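Local coordinates for stage 0 sporulation protein A homolog (Desulfitobacterium hafniense, PDB 3MJQ) that may act as a regulator of sporulation and probably has diguanylate cyclase activity in its full-length form, of which this chain is the PAS domain, at residues A85-W90 / A102-L107; E9-I14 / T26-K31. The protein carries 1 engineered substitution. All blocks are in the same frame, centred on the assembly; numbering follows the deposited sequence.

Contact 1: residues A85-W90 / A102-L107; sequences AKARIW and AIIKDL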
loop_
_atom_site.group_PDB
_atom_site.type_symbol
_atom_site.label_atom_id
_atom_site.label_comp_id
_atom_site.label_asym_id
_atom_site.label_seq_id
_atom_site.Cartn_x
_atom_site.Cartn_y
_atom_site.Cartn_z
ATOM N N ALA A 85 -1.329 16.077 2.617
ATOM C CA ALA A 85 -1.332 14.680 2.252
ATOM C C ALA A 85 -1.421 13.851 3.501
ATOM O O ALA A 85 -1.254 14.360 4.622
ATOM C CB ALA A 85 -0.061 14.329 1.501
ATOM N N LYS A 86 -1.724 12.576 3.283
ATOM C CA LYS A 86 -1.795 11.597 4.339
ATOM C C LYS A 86 -0.977 10.434 3.803
ATOM O O LYS A 86 -1.193 9.952 2.687
ATOM C CB LYS A 86 -3.234 11.157 4.633
ATOM C CG LYS A 86 -3.302 10.199 5.826
ATOM C CD LYS A 86 -4.720 9.934 6.300
ATOM C CE LYS A 86 -4.716 9.170 7.630
ATOM N NZ LYS A 86 -6.089 8.833 8.131
ATOM N N ALA A 87 -0.005 10.007 4.593
ATOM C CA ALA A 87 0.840 8.920 4.162
ATOM C C ALA A 87 0.699 7.714 5.062
ATOM O O ALA A 87 0.700 7.839 6.278
ATOM C CB ALA A 87 2.279 9.381 4.135
ATOM N N ARG A 88 0.546 6.546 4.455
ATOM C CA ARG A 88 0.469 5.301 5.195
ATOM C C ARG A 88 1.800 4.613 4.907
ATOM O O ARG A 88 2.254 4.562 3.743
ATOM C CB ARG A 88 -0.708 4.459 4.702
ATOM C CG ARG A 88 -2.041 5.088 5.081
ATOM C CD ARG A 88 -3.222 4.579 4.267
ATOM N NE ARG A 88 -4.343 5.521 4.313
ATOM C CZ ARG A 88 -5.027 5.821 5.413
ATOM N NH1 ARG A 88 -4.712 5.245 6.571
ATOM N NH2 ARG A 88 -6.016 6.710 5.357
ATOM N N ILE A 89 2.442 4.122 5.967
ATOM C CA ILE A 89 3.729 3.464 5.811
ATOM C C ILE A 89 3.812 2.039 6.353
ATOM O O ILE A 89 3.154 1.681 7.329
ATOM C CB ILE A 89 4.862 4.307 6.433
ATOM C CG1 ILE A 89 4.845 4.178 7.950
ATOM C CG2 ILE A 89 4.704 5.781 6.040
ATOM C CD1 ILE A 89 6.046 4.831 8.601
ATOM N N TRP A 90 4.624 1.233 5.674
ATOM C CA TRP A 90 4.856 -0.156 6.018
ATOM C C TRP A 90 6.350 -0.369 6.019
ATOM O O TRP A 90 7.056 0.141 5.153
ATOM C CB TRP A 90 4.211 -1.081 4.987
ATOM C CG TRP A 90 2.726 -1.149 5.111
ATOM C CD1 TRP A 90 2.005 -1.992 5.906
ATOM C CD2 TRP A 90 1.778 -0.285 4.476
ATOM N NE1 TRP A 90 0.670 -1.703 5.808
ATOM C CE2 TRP A 90 0.501 -0.660 4.938
ATOM C CE3 TRP A 90 1.887 0.772 3.560
ATOM C CZ2 TRP A 90 -0.666 -0.014 4.517
ATOM C CZ3 TRP A 90 0.727 1.413 3.146
ATOM C CH2 TRP A 90 -0.533 1.016 3.628
ATOM N N ALA A 102 5.881 3.607 1.453
ATOM C CA ALA A 102 4.840 4.590 1.666
ATOM C C ALA A 102 3.898 4.831 0.503
ATOM O O ALA A 102 4.317 4.987 -0.653
ATOM C CB ALA A 102 5.474 5.910 2.073
ATOM N N ILE A 103 2.614 4.871 0.840
ATOM C CA ILE A 103 1.572 5.148 -0.128
ATOM C C ILE A 103 0.953 6.437 0.415
ATOM O O ILE A 103 0.458 6.486 1.548
ATOM C CB ILE A 103 0.547 3.992 -0.197
ATOM C CG1 ILE A 103 1.308 2.658 -0.355
ATOM C CG2 ILE A 103 -0.429 4.225 -1.368
ATOM C CD1 ILE A 103 0.437 1.417 -0.514
ATOM N N ILE A 104 1.021 7.485 -0.400
ATOM C CA ILE A 104 0.540 8.797 -0.015
ATOM C C ILE A 104 -0.687 9.313 -0.751
ATOM O O ILE A 104 -0.701 9.368 -1.983
ATOM C CB ILE A 104 1.668 9.791 -0.186
ATOM C CG1 ILE A 104 2.884 9.249 0.564
ATOM C CG2 ILE A 104 1.261 11.166 0.344
ATOM C CD1 ILE A 104 4.173 9.878 0.147
ATOM N N LYS A 105 -1.706 9.704 0.025
ATOM C CA LYS A 105 -2.960 10.247 -0.512
ATOM C C LYS A 105 -2.984 11.780 -0.505
ATOM O O LYS A 105 -2.830 12.421 0.543
ATOM C CB LYS A 105 -4.165 9.728 0.282
ATOM C CG LYS A 105 -5.506 10.242 -0.239
ATOM C CD LYS A 105 -6.691 9.677 0.530
ATOM C CE LYS A 105 -7.985 10.293 0.038
ATOM N NZ LYS A 105 -9.094 10.001 0.968
ATOM N N ASP A 106 -3.163 12.367 -1.682
ATOM C CA ASP A 106 -3.241 13.812 -1.785
ATOM C C ASP A 106 -4.577 14.218 -1.165
ATOM O O ASP A 106 -5.635 13.839 -1.661
ATOM C CB ASP A 106 -3.192 14.225 -3.249
ATOM C CG ASP A 106 -3.445 15.694 -3.440
ATOM O OD1 ASP A 106 -3.763 16.373 -2.442
ATOM O OD2 ASP A 106 -3.334 16.166 -4.589
ATOM N N LEU A 107 -4.534 14.974 -0.073
ATOM C CA LEU A 107 -5.767 15.399 0.578
ATOM C C LEU A 107 -6.256 16.742 0.071
ATOM O O LEU A 107 -6.746 17.543 0.857
ATOM C CB LEU A 107 -5.573 15.498 2.086
ATOM C CG LEU A 107 -5.077 14.245 2.794
ATOM C CD1 LEU A 107 -5.129 14.472 4.288
ATOM C CD2 LEU A 107 -5.925 13.059 2.407
#

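Contact 2: residues E9-I14 / T26-K31; sequences EDMILI and TAVPKK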
loop_
_atom_site.group_PDB
_atom_site.type_symbol
_atom_site.label_atom_id
_atom_site.label_comp_id
_atom_site.label_asym_id
_atom_site.label_seq_id
_atom_site.Cartn_x
_atom_site.Cartn_y
_atom_site.Cartn_z
ATOM N N GLU A 9 -2.815 5.575 -8.755
ATOM C CA GLU A 9 -2.829 7.031 -8.794
ATOM C C GLU A 9 -2.160 7.677 -7.577
ATOM O O GLU A 9 -1.649 8.800 -7.648
ATOM C CB GLU A 9 -4.268 7.556 -8.936
ATOM C CG GLU A 9 -5.087 6.988 -10.118
ATOM C CD GLU A 9 -4.446 7.183 -11.500
ATOM O OE1 GLU A 9 -3.420 6.528 -11.791
ATOM O OE2 GLU A 9 -4.975 7.988 -12.307
ATOM N N ASP A 10 -2.166 6.971 -6.455
ATOM C CA ASP A 10 -1.541 7.496 -5.252
ATOM C C ASP A 10 -0.022 7.406 -5.329
ATOM O O ASP A 10 0.533 6.479 -5.918
ATOM C CB ASP A 10 -2.032 6.735 -4.027
ATOM C CG ASP A 10 -3.407 7.181 -3.573
ATOM O OD1 ASP A 10 -4.165 7.738 -4.397
ATOM O OD2 ASP A 10 -3.734 6.962 -2.385
HETATM N N MSE A 11 0.639 8.375 -4.706
HETATM C CA MSE A 11 2.092 8.445 -4.689
HETATM C C MSE A 11 2.702 7.350 -3.805
HETATM O O MSE A 11 2.327 7.169 -2.640
HETATM C CB MSE A 11 2.547 9.829 -4.210
HETATM C CG MSE A 11 2.118 10.999 -5.079
HETATM SE SE MSE A 11 2.505 12.713 -4.238
HETATM C CE MSE A 11 0.945 12.816 -3.053
ATOM N N ILE A 12 3.639 6.611 -4.386
ATOM C CA ILE A 12 4.291 5.541 -3.678
ATOM C C ILE A 12 5.764 5.773 -3.761
ATOM O O ILE A 12 6.305 5.998 -4.837
ATOM C CB ILE A 12 4.001 4.164 -4.294
ATOM C CG1 ILE A 12 2.555 3.753 -4.023
ATOM C CG2 ILE A 12 4.965 3.130 -3.712
ATOM C CD1 ILE A 12 2.155 2.479 -4.726
ATOM N N LEU A 13 6.403 5.711 -2.603
ATOM C CA LEU A 13 7.833 5.899 -2.488
ATOM C C LEU A 13 8.350 4.805 -1.582
ATOM O O LEU A 13 7.615 4.283 -0.743
ATOM C CB LEU A 13 8.156 7.246 -1.829
ATOM C CG LEU A 13 7.623 8.557 -2.412
ATOM C CD1 LEU A 13 7.939 9.694 -1.446
ATOM C CD2 LEU A 13 8.254 8.843 -3.779
ATOM N N ILE A 14 9.607 4.447 -1.776
ATOM C CA ILE A 14 10.249 3.479 -0.913
ATOM C C ILE A 14 11.448 4.305 -0.462
ATOM O O ILE A 14 12.207 4.789 -1.291
ATOM C CB ILE A 14 10.706 2.208 -1.675
ATOM C CG1 ILE A 14 9.545 1.233 -1.851
ATOM C CG2 ILE A 14 11.758 1.478 -0.876
ATOM C CD1 ILE A 14 8.642 1.542 -2.981
ATOM N N THR A 26 5.350 7.325 -11.216
ATOM C CA THR A 26 4.958 8.454 -12.065
ATOM C C THR A 26 4.136 9.503 -11.291
ATOM O O THR A 26 4.222 10.713 -11.554
ATOM C CB THR A 26 4.093 7.950 -13.249
ATOM O OG1 THR A 26 3.872 8.986 -14.209
ATOM C CG2 THR A 26 2.753 7.431 -12.697
ATOM N N ALA A 27 3.340 9.013 -10.349
ATOM C CA ALA A 27 2.464 9.828 -9.537
ATOM C C ALA A 27 3.201 10.931 -8.800
ATOM O O ALA A 27 2.692 12.048 -8.676
ATOM C CB ALA A 27 1.732 8.927 -8.553
ATOM N N VAL A 28 4.394 10.617 -8.304
ATOM C CA VAL A 28 5.174 11.591 -7.568
ATOM C C VAL A 28 5.615 12.732 -8.484
ATOM O O VAL A 28 5.268 13.891 -8.253
ATOM C CB VAL A 28 6.385 10.921 -6.915
ATOM C CG1 VAL A 28 7.015 11.852 -5.928
ATOM C CG2 VAL A 28 5.951 9.665 -6.212
ATOM N N PRO A 29 6.383 12.423 -9.540
ATOM C CA PRO A 29 6.807 13.504 -10.435
ATOM C C PRO A 29 5.608 14.332 -10.850
ATOM O O PRO A 29 5.582 15.551 -10.714
ATOM C CB PRO A 29 7.408 12.751 -11.609
ATOM C CG PRO A 29 8.041 11.582 -10.934
ATOM C CD PRO A 29 6.978 11.140 -9.962
ATOM N N LYS A 30 4.609 13.629 -11.355
ATOM C CA LYS A 30 3.378 14.233 -11.807
ATOM C C LYS A 30 2.791 15.232 -10.802
ATOM O O LYS A 30 2.621 16.393 -11.142
ATOM C CB LYS A 30 2.372 13.121 -12.121
ATOM C CG LYS A 30 1.052 13.600 -12.683
ATOM C CD LYS A 30 0.114 12.440 -12.991
ATOM C CE LYS A 30 0.472 11.737 -14.289
ATOM N NZ LYS A 30 1.875 11.288 -14.307
ATOM N N LYS A 31 2.507 14.793 -9.572
ATOM C CA LYS A 31 1.906 15.660 -8.534
ATOM C C LYS A 31 2.813 16.681 -7.836
ATOM O O LYS A 31 2.370 17.777 -7.497
ATOM C CB LYS A 31 1.250 14.801 -7.447
ATOM C CG LYS A 31 0.274 13.783 -7.976
ATOM C CD LYS A 31 -1.161 14.291 -7.979
ATOM C CE LYS A 31 -1.781 14.180 -6.597
ATOM N NZ LYS A 31 -3.232 14.494 -6.596
#

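Contact 1: residues A85-W90 / A102-L107
Two neighbouring strands of the PAS-domain sheet meet here in an antiparallel beta hairpin, Lys86 pairing with Lys105 and Arg88 with Ile103. It illustrates how one hairpin can serve two surfaces at once. Each of these hydrogen-bonded pairs closes with two backbone bonds: Lys105 N gives to Lys86 O at 2.7 Å, and Arg88 N reaches Ile103 O at 2.9 Å, almost straight at 177° although the donor stands 24° out of the carbonyl plane. The alanines of the 85-90 strand occupy non-hydrogen-bonded positions. On that face Ile104 spans the two alanines: its CG1 rests on Ala87 CB at 3.6 Å while its CG2, the branch anti to the backbone N, meets Ala85 CB, also at 3.6 Å. The same isoleucine reaches Leu75, Met11 and Leu13, joining the hairpin to strands 70-76 and 11-16. The other face, bearing Arg88, Ile103 and Lys105, turns to the second subunit, where Lys105 NZ forms a salt bridge with Glu69 of that subunit. Trp90 takes part too, its NE1 hydrogen-bonded to Asp10 OD2 of the second subunit. Within the hairpin, the indole leans obliquely against Ile103, with CZ3 lying 3.7 Å from the CD1 methyl of Ile103.

Contact 2: residues E9-I14 / T26-K31
The flat groups between Glu9-Asp10 and Ala27 are peptide planes in the PAS fold, where helix 27-32 packs on strand 11-16. The Ala27 methyl lies over the Asp10 peptide plane, CB 3.8 Å from Asp10 O, and stands off the Glu9 plane beyond its oxygen, 3.5 Å from Glu9 O. Val28 CG2 approaches Ile12 O, at 3.9 Å, from out of the carbonyl plane and beyond the oxygen. Two polar backbone atoms are held by Asn25: its ND2 bonds to Asp10 O and its OD1 takes Ile12 N. Ala27 and Val28 of helix 27-32 face strand 11-16; the axes of the short segments 27-31 and 11-14 approach to 7.8 Å, with 121° between their directions. Val28 carries much of the apolar contact. Its CG2, beside the backbone N and anti to the carbonyl carbon, touches both Met11 CB and the CD2 methyl of Leu13, the two side chains of Val28 and Leu13 crossing obliquely. Leu39 of helix 36-41 also packs on Val28. Met11, a selenomethionine, runs past the carbonyl of Ala27 and crosses Lys31 at about a right angle, its SE atom resting 4.0 Å from Lys31 CB.

From the N terminus the chain first forms contact 2, which closes the loop from strand 11-16 through strand 21-24 back to helix 27-32. Contact 1 opens only later, after the remaining helices and strand 70-76, and closes the final hairpin, so the two lie in series, neither nested nor crossing. They nevertheless meet in space, because strands 11-16 and 98-106 are neighbours in the sheet: Ile104 N probably donates to Met11 O, and Lys31 NZ, from the helix, makes a salt bridge to Asp106 OD2 at the end of the hairpin. First strand, first helix and last hairpin are thus tied together, and both contacts touch the second subunit.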